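DNA-binding protein Sso10a-2 (Sulfolobus solfataricus, PDB 4HW0) binds DNA, probably through its winged-helix domains, and is thought to help compact and organise the archaeal chromatin as a dimer. Local coordinates at residues A[44-47]-A[48-52]; A[14-17]-A[18-21]. All coordinates share one frame; numbering follows the deposited sequence.

Interaction 1: A[44-47]-A[48-52]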
ATOM      1  N   TYR A  44       1.025   2.962  24.149  1.00 28.97           N
ATOM      2  CA  TYR A  44       1.347   3.903  23.077  1.00 29.99           C
ATOM      3  C   TYR A  44       1.826   5.237  23.526  1.00 26.67           C
ATOM      4  O   TYR A  44       2.740   5.795  22.907  1.00 26.44           O
ATOM      5  CB  TYR A  44       0.120   4.128  22.185  1.00 34.19           C
ATOM      6  CG  TYR A  44      -0.062   2.973  21.261  1.00 41.37           C
ATOM      7  CD1 TYR A  44      -0.689   1.802  21.665  1.00 44.49           C
ATOM      8  CD2 TYR A  44       0.377   3.069  19.971  1.00 52.20           C
ATOM      9  CE1 TYR A  44      -0.861   0.754  20.812  1.00 50.03           C
ATOM     10  CE2 TYR A  44       0.195   2.038  19.092  1.00 55.37           C
ATOM     11  CZ  TYR A  44      -0.427   0.884  19.512  1.00 56.27           C
ATOM     12  OH  TYR A  44      -0.547  -0.138  18.614  1.00 67.25           O
ATOM     13  N   LEU A  45       1.234   5.784  24.577  1.00 25.05           N
ATOM     14  CA  LEU A  45       1.726   7.043  25.112  1.00 24.73           C
ATOM     15  C   LEU A  45       3.194   6.903  25.477  1.00 25.48           C
ATOM     16  O   LEU A  45       3.949   7.815  25.244  1.00 24.48           O
ATOM     17  CB  LEU A  45       0.937   7.491  26.287  1.00 25.35           C
ATOM     18  CG  LEU A  45      -0.477   7.980  25.920  1.00 24.74           C
ATOM     19  CD1 LEU A  45      -1.320   8.063  27.166  1.00 26.91           C
ATOM     20  CD2 LEU A  45      -0.422   9.314  25.220  1.00 23.40           C
ATOM     21  N   ASP A  46       3.530   5.810  26.138  1.00 25.86           N
ATOM     22  CA  ASP A  46       4.899   5.619  26.554  1.00 28.10           C
ATOM     23  C   ASP A  46       5.888   5.532  25.382  1.00 26.13           C
ATOM     24  O   ASP A  46       6.936   6.167  25.399  1.00 27.95           O
ATOM     25  CB  ASP A  46       5.067   4.411  27.433  1.00 31.02           C
ATOM     26  CG  ASP A  46       6.537   4.373  27.992  1.00 35.25           C
ATOM     27  OD1 ASP A  46       6.974   5.355  28.692  1.00 36.38           O
ATOM     28  OD2 ASP A  46       7.268   3.459  27.619  1.00 41.07           O
ATOM     29  N   GLN A  47       5.486   4.824  24.347  1.00 25.48           N
ATOM     30  CA  GLN A  47       6.200   4.786  23.100  1.00 25.38           C
ATOM     31  C   GLN A  47       6.395   6.160  22.450  1.00 24.61           C
ATOM     32  O   GLN A  47       7.508   6.508  22.038  1.00 23.88           O
ATOM     33  CB  GLN A  47       5.590   3.819  22.138  1.00 25.66           C
ATOM     34  CG  GLN A  47       5.712   2.357  22.615  1.00 27.17           C
ATOM     35  CD  GLN A  47       5.363   1.416  21.509  1.00 30.71           C
ATOM     36  OE1 GLN A  47       4.613   1.797  20.578  1.00 36.90           O
ATOM     37  NE2 GLN A  47       5.760   0.151  21.641  1.00 33.06           N
ATOM     38  N   LEU A  48       5.349   6.953  22.421  1.00 23.00           N
ATOM     39  CA  LEU A  48       5.407   8.304  21.831  1.00 22.31           C
ATOM     40  C   LEU A  48       6.299   9.226  22.618  1.00 23.23           C
ATOM     41  O   LEU A  48       7.002  10.075  22.040  1.00 23.03           O
ATOM     42  CB  LEU A  48       3.962   8.870  21.747  1.00 22.32           C
ATOM     43  CG  LEU A  48       3.157   8.214  20.651  1.00 22.13           C
ATOM     44  CD1 LEU A  48       1.682   8.579  20.669  1.00 23.29           C
ATOM     45  CD2 LEU A  48       3.717   8.511  19.251  1.00 22.09           C
ATOM     46  N   VAL A  49       6.290   9.104  23.944  1.00 24.27           N
ATOM     47  CA  VAL A  49       7.281   9.868  24.783  1.00 24.48           C
ATOM     48  C   VAL A  49       8.675   9.396  24.480  1.00 26.79           C
ATOM     49  O   VAL A  49       9.604  10.225  24.236  1.00 27.11           O
ATOM     50  CB  VAL A  49       6.960   9.740  26.295  1.00 24.26           C
ATOM     51  CG1 VAL A  49       8.049  10.368  27.129  1.00 26.55           C
ATOM     52  CG2 VAL A  49       5.568  10.350  26.632  1.00 24.23           C
ATOM     53  N   LYS A  50       8.847   8.089  24.372  1.00 27.85           N
ATOM     54  CA  LYS A  50      10.191   7.540  24.099  1.00 29.83           C
ATOM     55  C   LYS A  50      10.743   7.991  22.794  1.00 31.20           C
ATOM     56  O   LYS A  50      11.960   8.271  22.704  1.00 31.79           O
ATOM     57  CB  LYS A  50      10.162   6.036  24.073  1.00 33.52           C
ATOM     58  CG  LYS A  50       9.922   5.356  25.402  1.00 40.04           C
ATOM     59  CD  LYS A  50      11.004   5.664  26.383  1.00 46.43           C
ATOM     60  CE  LYS A  50      11.017   4.570  27.448  1.00 54.00           C
ATOM     61  NZ  LYS A  50      10.066   4.860  28.560  1.00 56.98           N
ATOM     62  N   VAL A  51       9.946   8.029  21.744  1.00 27.64           N
ATOM     63  CA  VAL A  51      10.487   8.469  20.451  1.00 28.19           C
ATOM     64  C   VAL A  51      10.454  10.007  20.275  1.00 28.71           C
ATOM     65  O   VAL A  51      10.677  10.479  19.205  1.00 28.97           O
ATOM     66  CB  VAL A  51       9.778   7.804  19.279  1.00 27.84           C
ATOM     67  CG1 VAL A  51       9.889   6.315  19.401  1.00 29.31           C
ATOM     68  CG2 VAL A  51       8.267   8.211  19.211  1.00 26.35           C
ATOM     69  N   GLY A  52      10.072  10.751  21.308  1.00 28.31           N
ATOM     70  CA  GLY A  52      10.168  12.211  21.289  1.00 28.86           C
ATOM     71  C   GLY A  52       8.994  12.914  20.589  1.00 28.09           C
ATOM     72  O   GLY A  52       9.097  14.095  20.250  1.00 27.39           O
TER
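Asp46 and Lys50 meet one helical turn apart because their torsions send both side chains to a common point. Asp46 turns its CG away from its own backbone N (chi1 -173°), which carries the carboxylate toward the C-terminal end of the helix. Lys50 places CG beside its own backbone N, opposite the carbonyl carbon, then bends at chi2 (-62°) and again at chi4, so that the chain runs outward and its last bond curls NZ back toward the carboxylate. The ammonium sits in the fork: NZ of Lys50 is 3.1 Å from Asp46 OD1 and 3.3 Å from Asp46 OD2, and each oxygen uses its syn lone pair. On the way CG of Lys50 passes 3.1 Å from Asp46 O, the carbonyl that also accepts Lys50 N at 2.9 Å.

The rungs before it run from Leu48 N and Val49 N to the carbonyls of Tyr44 and Leu45; the last is Val51 N to Gln47 O, 2.9 Å. Gly52, at positive phi, then ends helix 38-50 as the C-prime residue of a Schellman motif, with Gly52 N bonded to Val49 O and Ala53 N to Leu48 O. Leu45 and Leu48 turn to the core, against Leu54. Asp46, by contrast, is exposed, and its forked salt bridge, acid preceding base by four residues, probably favours the helical state close to the C-terminal end.

Interaction 2: A[14-17]-A[18-21]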
HETATM    1  N   MSE A  14      -1.249   5.600  16.654  1.00 25.10           N
HETATM    2  CA  MSE A  14      -0.435   6.750  17.002  1.00 25.30           C
HETATM    3  C   MSE A  14      -0.972   8.016  16.410  1.00 25.04           C
HETATM    4  O   MSE A  14      -0.980   9.064  17.040  1.00 25.68           O
HETATM    5  CB  MSE A  14       1.016   6.504  16.545  1.00 24.93           C
HETATM    6  CG  MSE A  14       1.715   5.447  17.309  1.00 25.59           C
HETATM    7 SE   MSE A  14       3.620   5.341  16.742  1.00 29.41          SE
HETATM    8  CE  MSE A  14       4.386   4.772  18.409  1.00 29.47           C
ATOM      9  N   PHE A  15      -1.393   7.966  15.161  1.00 26.47           N
ATOM     10  CA  PHE A  15      -1.993   9.116  14.505  1.00 25.59           C
ATOM     11  C   PHE A  15      -3.212   9.569  15.266  1.00 27.65           C
ATOM     12  O   PHE A  15      -3.391  10.769  15.501  1.00 25.89           O
ATOM     13  CB  PHE A  15      -2.349   8.825  13.041  1.00 28.01           C
ATOM     14  CG  PHE A  15      -3.155   9.899  12.368  1.00 29.57           C
ATOM     15  CD1 PHE A  15      -2.578  11.082  12.017  1.00 31.46           C
ATOM     16  CD2 PHE A  15      -4.477   9.722  12.083  1.00 34.66           C
ATOM     17  CE1 PHE A  15      -3.308  12.121  11.408  1.00 33.85           C
ATOM     18  CE2 PHE A  15      -5.200  10.694  11.398  1.00 37.45           C
ATOM     19  CZ  PHE A  15      -4.612  11.925  11.087  1.00 36.77           C
ATOM     20  N   ASP A  16      -4.055   8.609  15.627  1.00 27.79           N
ATOM     21  CA  ASP A  16      -5.287   8.948  16.371  1.00 30.74           C
ATOM     22  C   ASP A  16      -5.024   9.536  17.757  1.00 28.77           C
ATOM     23  O   ASP A  16      -5.698  10.417  18.190  1.00 28.83           O
ATOM     24  CB  ASP A  16      -6.205   7.740  16.444  1.00 33.61           C
ATOM     25  CG  ASP A  16      -6.898   7.453  15.090  1.00 37.72           C
ATOM     26  OD1 ASP A  16      -7.168   8.430  14.357  1.00 38.46           O
ATOM     27  OD2 ASP A  16      -7.139   6.272  14.769  1.00 36.70           O
ATOM     28  N   ILE A  17      -3.946   9.112  18.402  1.00 26.98           N
ATOM     29  CA  ILE A  17      -3.510   9.832  19.595  1.00 25.79           C
ATOM     30  C   ILE A  17      -3.011  11.251  19.321  1.00 26.13           C
ATOM     31  O   ILE A  17      -3.408  12.230  19.977  1.00 25.98           O
ATOM     32  CB  ILE A  17      -2.419   9.034  20.324  1.00 25.47           C
ATOM     33  CG1 ILE A  17      -3.005   7.728  20.813  1.00 25.90           C
ATOM     34  CG2 ILE A  17      -1.849   9.810  21.493  1.00 25.70           C
ATOM     35  CD1 ILE A  17      -2.040   6.680  21.286  1.00 26.76           C
ATOM     36  N   LEU A  18      -2.050  11.353  18.433  1.00 25.41           N
ATOM     37  CA  LEU A  18      -1.413  12.602  18.170  1.00 27.06           C
ATOM     38  C   LEU A  18      -2.348  13.707  17.724  1.00 26.02           C
ATOM     39  O   LEU A  18      -2.140  14.888  18.063  1.00 27.85           O
ATOM     40  CB  LEU A  18      -0.336  12.439  17.113  1.00 26.20           C
ATOM     41  CG  LEU A  18       0.880  11.650  17.645  1.00 26.78           C
ATOM     42  CD1 LEU A  18       1.695  11.198  16.478  1.00 25.92           C
ATOM     43  CD2 LEU A  18       1.701  12.417  18.652  1.00 28.01           C
ATOM     44  N   ARG A  19      -3.331  13.344  16.926  1.00 28.13           N
ATOM     45  CA  ARG A  19      -4.211  14.377  16.384  1.00 31.13           C
ATOM     46  C   ARG A  19      -5.136  14.838  17.465  1.00 31.85           C
ATOM     47  O   ARG A  19      -5.843  15.812  17.281  1.00 29.43           O
ATOM     48  CB  ARG A  19      -4.926  13.859  15.135  1.00 35.71           C
ATOM     49  CG  ARG A  19      -5.995  12.842  15.421  1.00 39.50           C
ATOM     50  CD  ARG A  19      -6.632  12.251  14.152  1.00 44.30           C
ATOM     51  NE  ARG A  19      -7.636  11.259  14.544  1.00 45.91           N
ATOM     52  CZ  ARG A  19      -8.815  11.589  15.078  1.00 56.42           C
ATOM     53  NH1 ARG A  19      -9.154  12.875  15.270  1.00 56.93           N
ATOM     54  NH2 ARG A  19      -9.675  10.638  15.441  1.00 60.07           N
ATOM     55  N   ASN A  20      -5.151  14.151  18.607  1.00 29.90           N
ATOM     56  CA  ASN A  20      -5.939  14.619  19.775  1.00 30.81           C
ATOM     57  C   ASN A  20      -5.112  15.283  20.880  1.00 32.63           C
ATOM     58  O   ASN A  20      -5.650  15.628  21.939  1.00 32.02           O
ATOM     59  CB  ASN A  20      -6.715  13.429  20.309  1.00 32.30           C
ATOM     60  CG  ASN A  20      -7.906  13.109  19.429  1.00 35.21           C
ATOM     61  OD1 ASN A  20      -8.861  13.872  19.420  1.00 35.31           O
ATOM     62  ND2 ASN A  20      -7.867  11.973  18.705  1.00 34.63           N
ATOM     63  N   CYS A  21      -3.807  15.495  20.613  1.00 30.99           N
ATOM     64  CA  CYS A  21      -2.848  16.014  21.589  1.00 34.24           C
ATOM     65  C   CYS A  21      -2.218  17.281  21.179  1.00 38.73           C
ATOM     66  O   CYS A  21      -1.088  17.547  21.568  1.00 39.02           O
ATOM     67  CB  CYS A  21      -1.660  15.067  21.876  1.00 33.50           C
ATOM     68  SG  CYS A  21      -2.261  13.575  22.666  0.62 33.22           S
TER
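Charge pairing comes first: Asp16 and Arg19 run side by side in the same direction, and NE of Arg19 donates to Asp16 OD1 at 2.9 Å along a nearly straight line (172°). The carboxylate oxygen lies at the guanidinium edge, in its plane, and offers its anti lone pair, while the two flat groups stand almost perpendicular. OD2 of Asp16 pairs with Arg8, so the carboxylate is shared between two arginines and probably stays ionised.

Aromatic contact occupies the same arginine further back. Arg19 CG lies between backbone N and carbonyl carbon (chi1 72°), and the chain then runs extended to NE, laying CD over one face of the Phe15 ring, 3.9 Å from the centroid, in a CH-pi contact. Phe15 also packs on Ile78 of the long helix 69-98, which belongs to the antiparallel coiled coil of the dimer. Helix 10-18 is thus one place where the winged-helix domain packs on the coiled-coil helix.

Hydrogen bonds finish the helix. Leu18 N and Arg19 N reach the carbonyls of Met14 and Phe15, but at the next position a side chain takes over: ND2 of Asn20 meets Asp16 O at 2.7 Å, with the carbonyl oxygen close to the amide plane. The same ND2 sits 3.7 Å above the centre of the Arg19 guanidinium plane. Asn20 N turns instead to Ile17 O, 2.9 Å away and well above that carbonyl's plane, within the type I turn that runs from Leu18 to Cys21.

The apolar contact is between CG2 of Ile17 and SG of Cys21, 4.0 Å apart, the sulfur being joined to Cys25 in a disulfide.

How the interactions relate
Both interactions are helix endings within one winged-helix domain, and they illustrate how neighbouring helices can be terminated separately yet packed together. Interaction 2 comes first along the chain, closing helix 10-18 before strand 24-25; interaction 1 follows at the end of helix 38-50, before strand 54-59. Their centres are about 12 Å apart, and the helices touch directly: Tyr44 CB meets Ile17 CD1 at 3.5 Å, and Leu48 CD1 meets Ile17 CG2 at 3.8 Å. Leu54 is common to both, packing on Leu48 as well as Leu18 and Cys21. Leu99 of the second subunit also reaches both, at Val51 and Met14, so the second subunit packs on both interactions.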